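Local atomic coordinates of putative peptidase (Bacteroides fragilis, PDB entry 5DYN), a protein that probably cleaves and activates the Bacteroides fragilis toxin, this chain being the C-terminal part of a cysteine protease of the clostripain (C11) family. Residues 85-90 with 189-194; 98-101 with 105-108; 124-129 with 230-235; 214-219 with 236-241. All coordinates share one frame; numbering follows the deposited sequence.

How the contacts relate
Two pairs of contacts, each pair touching one bound sodium ion, lie on opposite sides of the chain's centre. Contacts 1 and 2 have centres about 12 Å apart; contact 2 is nested inside the loop closed by contact 1, and they meet where Tyr90 CD1 lies 3.4 Å from Trp105 CD1. The carbonyls of these two residues share one ion. Contacts 3 and 4, centres about 11 Å apart, interleave along the chain and meet where Tyr233 CD1 comes 3.5 Å from Trp238 CB; Trp232 and Trp238 face the other ion. Contacts 1 and 4 do not touch: their nearest atoms are about 17 Å apart.

Contact 1: 85-90 with 189-194; sequences CYYDYY and KSTPRN. With NA (sodium ion), chain F.
Tyr87 lays one face of its ring under the side chain of Lys189, joining helix 78-92 to strand 185-196 in the mixed sheet of this alpha/beta clan CD fold. Its chi1 of 174° sets CG anti to the main-chain nitrogen and directs the ring from the helix to the strand. At Lys189, CB sits 3.7 Å from the ring centroid, close enough to the normal for a CH-pi contact. Bends at chi2 and chi3 fold the lysine chain back over the same tyrosine, and CE comes within 3.6 Å of Tyr87 CE2. The exposure of Lys189 indicates that this side of the joint borders solvent.

Ser190 meets the ring with its backbone. Tyr87 OH gives Ser190 O a weak hydrogen bond at 3.5 Å, whereas the serine side chain points away from the helix and its OG donates to Thr191 O at 2.8 Å, in the carbonyl plane and on a lone pair.

Thr191 comes at the rim of the ring: its N lies near the ring plane, 3.6 Å from Tyr87 CE1, and CG2 is more distant at 4.3 Å from the same carbon. The residue leading into strand 110-115 takes part here, Val109 N being hydrogen-bonded to Thr191 OG1. One turn beyond Tyr87, Tyr90 stacks edge-to-face with Trp105, and the Tyr90 O atom lies 3.0 Å from the sodium ion that Trp105 O also binds.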
loop_
_atom_site.group_PDB
_atom_site.type_symbol
_atom_site.label_atom_id
_atom_site.label_comp_id
_atom_site.label_asym_id
_atom_site.label_seq_id
_atom_site.Cartn_x
_atom_site.Cartn_y
_atom_site.Cartn_z
ATOM N N CYS B 85 -14.880 2.108 -2.534
ATOM C CA CYS B 85 -15.524 1.868 -1.241
ATOM C C CYS B 85 -14.785 2.585 -0.122
ATOM O O CYS B 85 -15.391 3.291 0.682
ATOM C CB CYS B 85 -15.596 0.371 -0.931
ATOM S SG CYS B 85 -16.892 -0.517 -1.808
ATOM N N TYR B 86 -13.472 2.383 -0.083
ATOM C CA TYR B 86 -12.606 3.024 0.894
ATOM C C TYR B 86 -12.808 4.536 0.856
ATOM O O TYR B 86 -13.011 5.174 1.894
ATOM C CB TYR B 86 -11.140 2.694 0.611
ATOM C CG TYR B 86 -10.199 2.840 1.791
ATOM C CD1 TYR B 86 -9.317 1.818 2.135
ATOM C CD2 TYR B 86 -10.204 3.986 2.571
ATOM C CE1 TYR B 86 -8.457 1.948 3.202
ATOM C CE2 TYR B 86 -9.350 4.123 3.648
ATOM C CZ TYR B 86 -8.481 3.103 3.959
ATOM O OH TYR B 86 -7.634 3.240 5.030
ATOM N N TYR B 87 -12.765 5.101 -0.350
ATOM C CA TYR B 87 -12.861 6.547 -0.515
ATOM C C TYR B 87 -14.243 7.095 -0.167
ATOM O O TYR B 87 -14.352 8.073 0.572
ATOM C CB TYR B 87 -12.506 6.953 -1.945
ATOM C CG TYR B 87 -12.727 8.430 -2.188
ATOM C CD1 TYR B 87 -11.829 9.369 -1.704
ATOM C CD2 TYR B 87 -13.847 8.888 -2.876
ATOM C CE1 TYR B 87 -12.027 10.719 -1.906
ATOM C CE2 TYR B 87 -14.053 10.239 -3.083
ATOM C CZ TYR B 87 -13.137 11.150 -2.595
ATOM O OH TYR B 87 -13.325 12.499 -2.793
ATOM N N ASP B 88 -15.288 6.476 -0.714
ATOM C CA ASP B 88 -16.657 6.962 -0.536
ATOM C C ASP B 88 -17.045 7.060 0.933
ATOM O O ASP B 88 -17.770 7.972 1.332
ATOM C CB ASP B 88 -17.653 6.063 -1.275
ATOM C CG ASP B 88 -17.615 6.261 -2.779
ATOM O OD1 ASP B 88 -17.194 7.349 -3.226
ATOM O OD2 ASP B 88 -18.008 5.330 -3.515
ATOM N N TYR B 89 -16.553 6.119 1.733
ATOM C CA TYR B 89 -16.851 6.088 3.159
ATOM C C TYR B 89 -16.336 7.330 3.870
ATOM O O TYR B 89 -17.063 7.974 4.629
ATOM C CB TYR B 89 -16.245 4.841 3.801
ATOM C CG TYR B 89 -16.628 4.648 5.250
ATOM C CD1 TYR B 89 -17.769 3.936 5.594
ATOM C CD2 TYR B 89 -15.848 5.172 6.275
ATOM C CE1 TYR B 89 -18.126 3.750 6.917
ATOM C CE2 TYR B 89 -16.198 4.995 7.602
ATOM C CZ TYR B 89 -17.338 4.281 7.916
ATOM O OH TYR B 89 -17.695 4.095 9.232
ATOM N N TYR B 90 -15.075 7.663 3.620
ATOM C CA TYR B 90 -14.440 8.773 4.316
ATOM C C TYR B 90 -14.824 10.120 3.722
ATOM O O TYR B 90 -14.754 11.141 4.406
ATOM C CB TYR B 90 -12.919 8.616 4.306
ATOM C CG TYR B 90 -12.401 7.584 5.283
ATOM C CD1 TYR B 90 -12.043 7.946 6.574
ATOM C CD2 TYR B 90 -12.257 6.253 4.910
ATOM C CE1 TYR B 90 -11.563 7.009 7.470
ATOM C CE2 TYR B 90 -11.775 5.310 5.799
ATOM C CZ TYR B 90 -11.430 5.693 7.077
ATOM O OH TYR B 90 -10.954 4.760 7.968
ATOM N N LYS B 189 -8.496 9.155 -6.029
ATOM C CA LYS B 189 -9.475 10.068 -5.462
ATOM C C LYS B 189 -9.015 10.530 -4.090
ATOM O O LYS B 189 -8.436 9.756 -3.322
ATOM C CB LYS B 189 -10.850 9.404 -5.369
ATOM C CG LYS B 189 -11.498 9.132 -6.712
ATOM C CD LYS B 189 -12.046 10.409 -7.320
ATOM C CE LYS B 189 -13.199 10.953 -6.492
ATOM N NZ LYS B 189 -13.838 12.137 -7.132
ATOM N N SER B 190 -9.265 11.797 -3.791
ATOM C CA SER B 190 -8.887 12.357 -2.506
ATOM C C SER B 190 -9.830 13.466 -2.082
ATOM O O SER B 190 -10.309 14.240 -2.908
ATOM C CB SER B 190 -7.458 12.896 -2.549
ATOM O OG SER B 190 -7.102 13.471 -1.301
ATOM N N THR B 191 -10.096 13.533 -0.785
ATOM C CA THR B 191 -10.762 14.685 -0.210
ATOM C C THR B 191 -9.849 15.895 -0.397
ATOM O O THR B 191 -8.644 15.728 -0.588
ATOM C CB THR B 191 -11.085 14.459 1.280
ATOM O OG1 THR B 191 -9.896 14.070 1.978
ATOM C CG2 THR B 191 -12.134 13.371 1.432
ATOM N N PRO B 192 -10.419 17.115 -0.374
ATOM C CA PRO B 192 -9.596 18.323 -0.511
ATOM C C PRO B 192 -8.385 18.319 0.420
ATOM O O PRO B 192 -7.309 18.784 0.044
ATOM C CB PRO B 192 -10.567 19.447 -0.144
ATOM C CG PRO B 192 -11.899 18.920 -0.554
ATOM C CD PRO B 192 -11.858 17.435 -0.302
ATOM N N ARG B 193 -8.563 17.787 1.625
ATOM C CA ARG B 193 -7.458 17.650 2.561
ATOM C C ARG B 193 -7.459 16.265 3.209
ATOM O O ARG B 193 -8.472 15.565 3.208
ATOM C CB ARG B 193 -7.522 18.745 3.630
ATOM C CG ARG B 193 -7.414 20.159 3.063
ATOM C CD ARG B 193 -6.853 21.150 4.075
ATOM N NE ARG B 193 -7.690 21.255 5.264
ATOM C CZ ARG B 193 -7.307 21.847 6.391
ATOM N NH1 ARG B 193 -6.098 22.385 6.482
ATOM N NH2 ARG B 193 -8.132 21.897 7.427
ATOM N N ASN B 194 -6.301 15.869 3.732
ATOM C CA ASN B 194 -6.158 14.635 4.499
ATOM C C ASN B 194 -5.661 14.953 5.901
ATOM O O ASN B 194 -5.240 16.079 6.179
ATOM C CB ASN B 194 -5.185 13.663 3.819
ATOM C CG ASN B 194 -5.775 12.990 2.591
ATOM O OD1 ASN B 194 -6.801 13.412 2.061
ATOM N ND2 ASN B 194 -5.116 11.936 2.130
HETATM NA NA NA F . -13.635 11.903 7.034
#

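Contact 2: 98-101 with 105-108; sequences IGMS and WTGG. With NA (sodium ion), chain F.
Met100 lies over one face of the Trp105 indole and makes two kinds of aromatic contact with it. Its methyl CE stands 3.5 Å from the centroid of the six-membered ring, 7° off the normal, which is CH-pi geometry. The sulfur SD covers the five-membered ring, 3.7 Å from that centroid. Bends at chi2 and chi3 curl the methionine so that both atoms follow the indole. SD also reaches Gly107 N at 3.4 Å.

This Met-aromatic contact pins together two parts of the loop between helix 78-92 and strand 110-115, where neither segment is regular helix or strand.

Among the polar contacts, Thr106 OG1 donates to Ile98 O at 2.8 Å. The hydroxyl approaches from above the carbonyl plane, 60° out of it, and so misses the lone-pair direction. Within 105-108, Trp105 NE1 gives a weak hydrogen bond to Gly108 O. Ser101 OG is bonded to Asp104 N, in the short connection between the two segments.

Metal coordination uses the main chain: Trp105 O lies 2.5 Å from the sodium ion.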
loop_
_atom_site.group_PDB
_atom_site.type_symbol
_atom_site.label_atom_id
_atom_site.label_comp_id
_atom_site.label_asym_id
_atom_site.label_seq_id
_atom_site.Cartn_x
_atom_site.Cartn_y
_atom_site.Cartn_z
ATOM N N ILE B 98 -12.835 18.546 11.254
ATOM C CA ILE B 98 -13.516 19.089 12.424
ATOM C C ILE B 98 -13.958 17.969 13.361
ATOM O O ILE B 98 -14.713 17.080 12.963
ATOM C CB ILE B 98 -14.740 19.931 12.027
ATOM C CG1 ILE B 98 -14.303 21.150 11.213
ATOM C CG2 ILE B 98 -15.507 20.366 13.262
ATOM C CD1 ILE B 98 -15.457 21.952 10.639
ATOM N N GLY B 99 -13.484 18.018 14.603
ATOM C CA GLY B 99 -13.818 17.008 15.593
ATOM C C GLY B 99 -13.169 15.667 15.303
ATOM O O GLY B 99 -13.704 14.620 15.675
ATOM N N MET B 100 -12.014 15.707 14.641
ATOM C CA MET B 100 -11.304 14.509 14.192
ATOM C C MET B 100 -11.026 13.511 15.313
ATOM O O MET B 100 -10.557 13.885 16.388
ATOM C CB MET B 100 -9.977 14.902 13.532
ATOM C CG MET B 100 -9.889 14.613 12.041
ATOM S SD MET B 100 -9.770 12.856 11.655
ATOM C CE MET B 100 -8.275 12.429 12.540
ATOM N N SER B 101 -11.322 12.241 15.048
ATOM C CA SER B 101 -10.969 11.152 15.953
ATOM C C SER B 101 -11.042 9.822 15.214
ATOM O O SER B 101 -11.561 9.750 14.102
ATOM C CB SER B 101 -11.892 11.125 17.173
ATOM O OG SER B 101 -13.143 10.541 16.854
ATOM N N TRP B 105 -13.984 9.752 12.041
ATOM C CA TRP B 105 -12.969 10.296 11.149
ATOM C C TRP B 105 -13.554 11.280 10.143
ATOM O O TRP B 105 -14.232 10.886 9.196
ATOM C CB TRP B 105 -12.252 9.171 10.408
ATOM C CG TRP B 105 -10.928 9.598 9.870
ATOM C CD1 TRP B 105 -10.689 10.231 8.687
ATOM C CD2 TRP B 105 -9.653 9.431 10.503
ATOM N NE1 TRP B 105 -9.343 10.467 8.540
ATOM C CE2 TRP B 105 -8.685 9.984 9.641
ATOM C CE3 TRP B 105 -9.237 8.863 11.712
ATOM C CZ2 TRP B 105 -7.326 9.989 9.950
ATOM C CZ3 TRP B 105 -7.889 8.867 12.017
ATOM C CH2 TRP B 105 -6.949 9.426 11.139
ATOM N N THR B 106 -13.272 12.563 10.349
ATOM C CA THR B 106 -13.747 13.611 9.454
ATOM C C THR B 106 -12.609 14.206 8.629
ATOM O O THR B 106 -12.794 15.194 7.916
ATOM C CB THR B 106 -14.432 14.737 10.239
ATOM O OG1 THR B 106 -13.496 15.304 11.163
ATOM C CG2 THR B 106 -15.628 14.197 11.003
ATOM N N GLY B 107 -11.432 13.595 8.728
ATOM C CA GLY B 107 -10.242 14.112 8.080
ATOM C C GLY B 107 -10.094 13.681 6.635
ATOM O O GLY B 107 -9.173 14.111 5.941
ATOM N N GLY B 108 -11.000 12.826 6.176
ATOM C CA GLY B 108 -10.965 12.366 4.802
ATOM C C GLY B 108 -9.884 11.334 4.548
ATOM O O GLY B 108 -9.363 10.723 5.484
HETATM NA NA NA F . -13.635 11.903 7.034
#

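Contact 3: 124-129 with 230-235; sequences VATSKV and TEWYKV. With NA (sodium ion), chain G.
Trp232 brings the outer edge of its six-membered ring against Thr126, whose OG1 lies near the indole plane, 3.6 Å from CH2. The two side chains cross at about a right angle, and Thr126 CG2 approaches CZ2 at 4.1 Å. This is a van der Waals approach at the ring edge; the threonine hydroxyl has polar partners in Leu122 O and Trp177 NE1.

A chi1 of 170° swings the indole off the backbone of 230-235 to reach the other helix. Its nitrogen-bearing edge then faces an ion modelled as sodium in the ring plane, 2.6 Å from NE1. Tyr227 OH, Trp238 NE1 and Thr213 OG1 complete that site; because an indole N-H is a donor and would turn its hydrogen toward a cation, the identity of the ion is open to doubt.

In terms of fold, the end of helix 119-127 packs against the short, weakly bonded helix 231-236. Thr230 is the N-cap of the latter: its OG1 accepts from Tyr233 N at 3.2 Å, with an N-H...O angle of 150°.

The second touch is slighter. Ser127 CB rests 3.8 Å from Val235 O, the CA atoms of these residues being 6.9 Å apart. Ser127 OG turns back within its own helix instead, and a chi1 of 65° lets it bond to Val124 O at 2.5 Å, from a position tilted off the carbonyl plane.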
loop_
_atom_site.group_PDB
_atom_site.type_symbol
_atom_site.label_atom_id
_atom_site.label_comp_id
_atom_site.label_asym_id
_atom_site.label_seq_id
_atom_site.Cartn_x
_atom_site.Cartn_y
_atom_site.Cartn_z
ATOM N N VAL B 124 11.017 2.439 -18.117
ATOM C CA VAL B 124 11.631 2.787 -19.391
ATOM C C VAL B 124 11.427 4.269 -19.675
ATOM O O VAL B 124 12.376 4.989 -19.981
ATOM C CB VAL B 124 11.053 1.952 -20.556
ATOM C CG1 VAL B 124 11.637 2.410 -21.884
ATOM C CG2 VAL B 124 11.323 0.474 -20.339
ATOM N N ALA B 125 10.180 4.714 -19.557
ATOM C CA ALA B 125 9.826 6.108 -19.782
ATOM C C ALA B 125 10.627 7.042 -18.886
ATOM O O ALA B 125 11.114 8.082 -19.333
ATOM C CB ALA B 125 8.341 6.317 -19.554
ATOM N N THR B 126 10.762 6.664 -17.620
ATOM C CA THR B 126 11.458 7.493 -16.645
ATOM C C THR B 126 12.956 7.557 -16.936
ATOM O O THR B 126 13.589 8.596 -16.740
ATOM C CB THR B 126 11.228 6.975 -15.216
ATOM O OG1 THR B 126 9.823 6.781 -15.001
ATOM C CG2 THR B 126 11.750 7.964 -14.204
ATOM N N SER B 127 13.515 6.452 -17.427
ATOM C CA SER B 127 14.939 6.398 -17.753
ATOM C C SER B 127 15.294 7.319 -18.919
ATOM O O SER B 127 16.447 7.710 -19.074
ATOM C CB SER B 127 15.368 4.963 -18.071
ATOM O OG SER B 127 14.739 4.491 -19.248
ATOM N N LYS B 128 14.303 7.665 -19.734
ATOM C CA LYS B 128 14.514 8.591 -20.843
ATOM C C LYS B 128 14.540 10.036 -20.349
ATOM O O LYS B 128 14.982 10.937 -21.059
ATOM C CB LYS B 128 13.420 8.425 -21.904
ATOM C CG LYS B 128 13.374 7.049 -22.556
ATOM C CD LYS B 128 12.224 6.940 -23.552
ATOM C CE LYS B 128 12.426 5.763 -24.505
ATOM N NZ LYS B 128 11.356 5.672 -25.542
ATOM N N VAL B 129 14.067 10.250 -19.126
ATOM C CA VAL B 129 13.935 11.597 -18.581
ATOM C C VAL B 129 15.039 11.957 -17.591
ATOM O O VAL B 129 15.735 12.958 -17.762
ATOM C CB VAL B 129 12.577 11.776 -17.873
ATOM C CG1 VAL B 129 12.512 13.130 -17.181
ATOM C CG2 VAL B 129 11.431 11.614 -18.864
ATOM N N THR B 230 16.999 -0.173 -3.993
ATOM C CA THR B 230 15.698 -0.445 -4.591
ATOM C C THR B 230 15.874 -0.873 -6.043
ATOM O O THR B 230 16.804 -0.432 -6.719
ATOM C CB THR B 230 14.760 0.780 -4.518
ATOM O OG1 THR B 230 15.271 1.835 -5.339
ATOM C CG2 THR B 230 14.644 1.275 -3.095
ATOM N N GLU B 231 14.990 -1.743 -6.520
ATOM C CA GLU B 231 15.052 -2.206 -7.900
ATOM C C GLU B 231 14.602 -1.109 -8.863
ATOM O O GLU B 231 15.023 -1.070 -10.019
ATOM C CB GLU B 231 14.197 -3.461 -8.084
ATOM C CG GLU B 231 14.538 -4.592 -7.122
ATOM C CD GLU B 231 15.975 -5.066 -7.250
ATOM O OE1 GLU B 231 16.545 -4.965 -8.355
ATOM O OE2 GLU B 231 16.536 -5.539 -6.240
ATOM N N TRP B 232 13.743 -0.218 -8.378
ATOM C CA TRP B 232 13.282 0.900 -9.193
ATOM C C TRP B 232 14.443 1.826 -9.532
ATOM O O TRP B 232 14.554 2.296 -10.657
ATOM C CB TRP B 232 12.175 1.677 -8.481
ATOM C CG TRP B 232 11.831 2.968 -9.159
ATOM C CD1 TRP B 232 12.220 4.220 -8.780
ATOM C CD2 TRP B 232 11.038 3.135 -10.341
ATOM N NE1 TRP B 232 11.712 5.157 -9.647
ATOM C CE2 TRP B 232 10.982 4.518 -10.615
ATOM C CE3 TRP B 232 10.364 2.251 -11.191
ATOM C CZ2 TRP B 232 10.283 5.038 -11.705
ATOM C CZ3 TRP B 232 9.669 2.769 -12.273
ATOM C CH2 TRP B 232 9.635 4.149 -12.520
ATOM N N TYR B 233 15.308 2.074 -8.556
ATOM C CA TYR B 233 16.501 2.888 -8.766
ATOM C C TYR B 233 17.329 2.384 -9.946
ATOM O O TYR B 233 17.777 3.168 -10.781
ATOM C CB TYR B 233 17.360 2.904 -7.496
ATOM C CG TYR B 233 18.781 3.382 -7.708
ATOM C CD1 TYR B 233 19.101 4.733 -7.632
ATOM C CD2 TYR B 233 19.807 2.481 -7.978
ATOM C CE1 TYR B 233 20.398 5.172 -7.825
ATOM C CE2 TYR B 233 21.104 2.910 -8.175
ATOM C CZ TYR B 233 21.394 4.254 -8.096
ATOM O OH TYR B 233 22.687 4.679 -8.290
ATOM N N LYS B 234 17.521 1.070 -10.005
ATOM C CA LYS B 234 18.374 0.454 -11.018
ATOM C C LYS B 234 17.828 0.623 -12.438
ATOM O O LYS B 234 18.593 0.636 -13.404
ATOM C CB LYS B 234 18.563 -1.033 -10.699
ATOM C CG LYS B 234 19.237 -1.283 -9.353
ATOM C CD LYS B 234 19.102 -2.729 -8.901
ATOM C CE LYS B 234 19.657 -2.917 -7.492
ATOM N NZ LYS B 234 19.283 -4.240 -6.910
ATOM N N VAL B 235 16.512 0.768 -12.563
ATOM C CA VAL B 235 15.879 0.824 -13.879
ATOM C C VAL B 235 15.234 2.173 -14.195
ATOM O O VAL B 235 14.775 2.392 -15.314
ATOM C CB VAL B 235 14.799 -0.276 -14.027
ATOM C CG1 VAL B 235 15.433 -1.657 -13.975
ATOM C CG2 VAL B 235 13.733 -0.129 -12.949
HETATM NA NA NA G . 12.056 7.511 -8.498
#

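Contact 4: 214-219 with 236-241; sequences YIPRMS and SGWADT. With NA (sodium ion), chain G.
Pro216 presses its ring onto the six-membered ring of Trp238, and this one pair forms the tight part of the contact. CD reaches Trp238 CH2 at 3.4 Å, while CG stands over the face, 4.1 Å from the ring centroid and 25° off its normal, in a CH-pi contact. The two side chains come from opposite directions and both are buried. The indole is also flanked by Tyr227, whose ring meets it edge-to-face.

Elsewhere the two segments stand apart. Tyr214 O is no nearer than 4.2 Å to Trp238 CZ2, and the backbones, with a closest CA separation of 9.7 Å, are bridged by side chains. Each segment is braced internally. On the partly exposed side, Arg217 grips Ile215 O side-on, with NH2 at 2.6 Å and NE at 2.9 Å from that oxygen, which lies in the guanidinium plane; Tyr214 CE1 covers one face of this group. Beyond the tryptophan, Thr241 OG1 donates to Trp238 O at 2.6 Å.

The nitrogen-bearing edge of Trp238 contributes NE1, 3.0 Å from the ion in the ring plane, to the same modelled, and equally doubtful, sodium site that Trp232 faces.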
loop_
_atom_site.group_PDB
_atom_site.type_symbol
_atom_site.label_atom_id
_atom_site.label_comp_id
_atom_site.label_asym_id
_atom_site.label_seq_id
_atom_site.Cartn_x
_atom_site.Cartn_y
_atom_site.Cartn_z
ATOM N N TYR B 214 10.662 8.820 -4.335
ATOM C CA TYR B 214 11.694 9.393 -3.489
ATOM C C TYR B 214 12.441 10.469 -4.264
ATOM O O TYR B 214 12.473 10.456 -5.496
ATOM C CB TYR B 214 12.659 8.313 -2.988
ATOM C CG TYR B 214 13.783 8.854 -2.132
ATOM C CD1 TYR B 214 13.542 9.312 -0.843
ATOM C CD2 TYR B 214 15.083 8.912 -2.614
ATOM C CE1 TYR B 214 14.562 9.811 -0.060
ATOM C CE2 TYR B 214 16.110 9.410 -1.838
ATOM C CZ TYR B 214 15.845 9.857 -0.563
ATOM O OH TYR B 214 16.869 10.351 0.211
ATOM N N ILE B 215 13.014 11.422 -3.537
ATOM C CA ILE B 215 13.876 12.430 -4.135
ATOM C C ILE B 215 15.103 12.606 -3.252
ATOM O O ILE B 215 14.974 12.846 -2.051
ATOM C CB ILE B 215 13.159 13.788 -4.309
ATOM C CG1 ILE B 215 11.895 13.632 -5.157
ATOM C CG2 ILE B 215 14.095 14.803 -4.943
ATOM C CD1 ILE B 215 11.108 14.907 -5.318
ATOM N N PRO B 216 16.299 12.461 -3.842
ATOM C CA PRO B 216 17.563 12.641 -3.121
ATOM C C PRO B 216 17.683 14.030 -2.495
ATOM O O PRO B 216 17.115 14.999 -3.001
ATOM C CB PRO B 216 18.619 12.434 -4.210
ATOM C CG PRO B 216 17.954 11.556 -5.208
ATOM C CD PRO B 216 16.520 12.001 -5.224
ATOM N N ARG B 217 18.425 14.113 -1.397
ATOM C CA ARG B 217 18.576 15.353 -0.651
ATOM C C ARG B 217 19.935 15.362 0.032
ATOM O O ARG B 217 20.407 14.324 0.498
ATOM C CB ARG B 217 17.453 15.496 0.377
ATOM C CG ARG B 217 17.479 14.393 1.424
ATOM C CD ARG B 217 16.097 14.009 1.877
ATOM N NE ARG B 217 15.244 13.619 0.762
ATOM C CZ ARG B 217 13.929 13.475 0.864
ATOM N NH1 ARG B 217 13.336 13.688 2.031
ATOM N NH2 ARG B 217 13.208 13.124 -0.190
ATOM N N MET B 218 20.563 16.531 0.081
ATOM C CA MET B 218 21.890 16.675 0.672
ATOM C C MET B 218 21.916 16.249 2.139
ATOM O O MET B 218 22.926 15.751 2.631
ATOM C CB MET B 218 22.372 18.124 0.548
ATOM C CG MET B 218 22.690 18.563 -0.871
ATOM S SD MET B 218 24.052 17.633 -1.598
ATOM C CE MET B 218 24.133 18.370 -3.228
ATOM N N SER B 219 20.794 16.440 2.826
ATOM C CA SER B 219 20.728 16.200 4.262
ATOM C C SER B 219 20.791 14.719 4.628
ATOM O O SER B 219 21.180 14.369 5.741
ATOM C CB SER B 219 19.448 16.810 4.840
ATOM O OG SER B 219 18.296 16.256 4.224
ATOM N N SER B 236 15.198 3.073 -13.218
ATOM C CA SER B 236 14.506 4.348 -13.394
ATOM C C SER B 236 15.355 5.390 -14.112
ATOM O O SER B 236 14.822 6.354 -14.659
ATOM C CB SER B 236 14.069 4.912 -12.045
ATOM O OG SER B 236 15.184 5.074 -11.185
ATOM N N GLY B 237 16.670 5.204 -14.090
ATOM C CA GLY B 237 17.582 6.154 -14.700
ATOM C C GLY B 237 18.335 6.980 -13.671
ATOM O O GLY B 237 19.221 7.762 -14.022
ATOM N N TRP B 238 17.977 6.807 -12.402
ATOM C CA TRP B 238 18.614 7.538 -11.309
ATOM C C TRP B 238 20.118 7.294 -11.251
ATOM O O TRP B 238 20.882 8.193 -10.897
ATOM C CB TRP B 238 17.983 7.160 -9.963
ATOM C CG TRP B 238 16.812 8.015 -9.583
ATOM C CD1 TRP B 238 15.515 7.615 -9.442
ATOM C CD2 TRP B 238 16.831 9.419 -9.297
ATOM N NE1 TRP B 238 14.727 8.679 -9.083
ATOM C CE2 TRP B 238 15.509 9.800 -8.989
ATOM C CE3 TRP B 238 17.837 10.391 -9.271
ATOM C CZ2 TRP B 238 15.167 11.113 -8.660
ATOM C CZ3 TRP B 238 17.496 11.692 -8.944
ATOM C CH2 TRP B 238 16.172 12.041 -8.646
ATOM N N ALA B 239 20.539 6.079 -11.600
ATOM C CA ALA B 239 21.957 5.717 -11.584
ATOM C C ALA B 239 22.771 6.570 -12.554
ATOM O O ALA B 239 23.969 6.773 -12.362
ATOM C CB ALA B 239 22.132 4.239 -11.912
ATOM N N ASP B 240 22.111 7.073 -13.591
ATOM C CA ASP B 240 22.782 7.859 -14.618
ATOM C C ASP B 240 22.592 9.364 -14.436
ATOM O O ASP B 240 22.980 10.147 -15.301
ATOM C CB ASP B 240 22.288 7.438 -16.003
ATOM C CG ASP B 240 22.585 5.983 -16.308
ATOM O OD1 ASP B 240 23.676 5.503 -15.931
ATOM O OD2 ASP B 240 21.724 5.314 -16.920
ATOM N N THR B 241 21.990 9.769 -13.319
ATOM C CA THR B 241 21.859 11.193 -13.012
ATOM C C THR B 241 23.133 11.704 -12.348
ATOM O O THR B 241 23.981 10.919 -11.931
ATOM C CB THR B 241 20.656 11.488 -12.085
ATOM O OG1 THR B 241 20.841 10.831 -10.826
ATOM C CG2 THR B 241 19.352 11.024 -12.715
HETATM NA NA NA G . 12.056 7.511 -8.498
#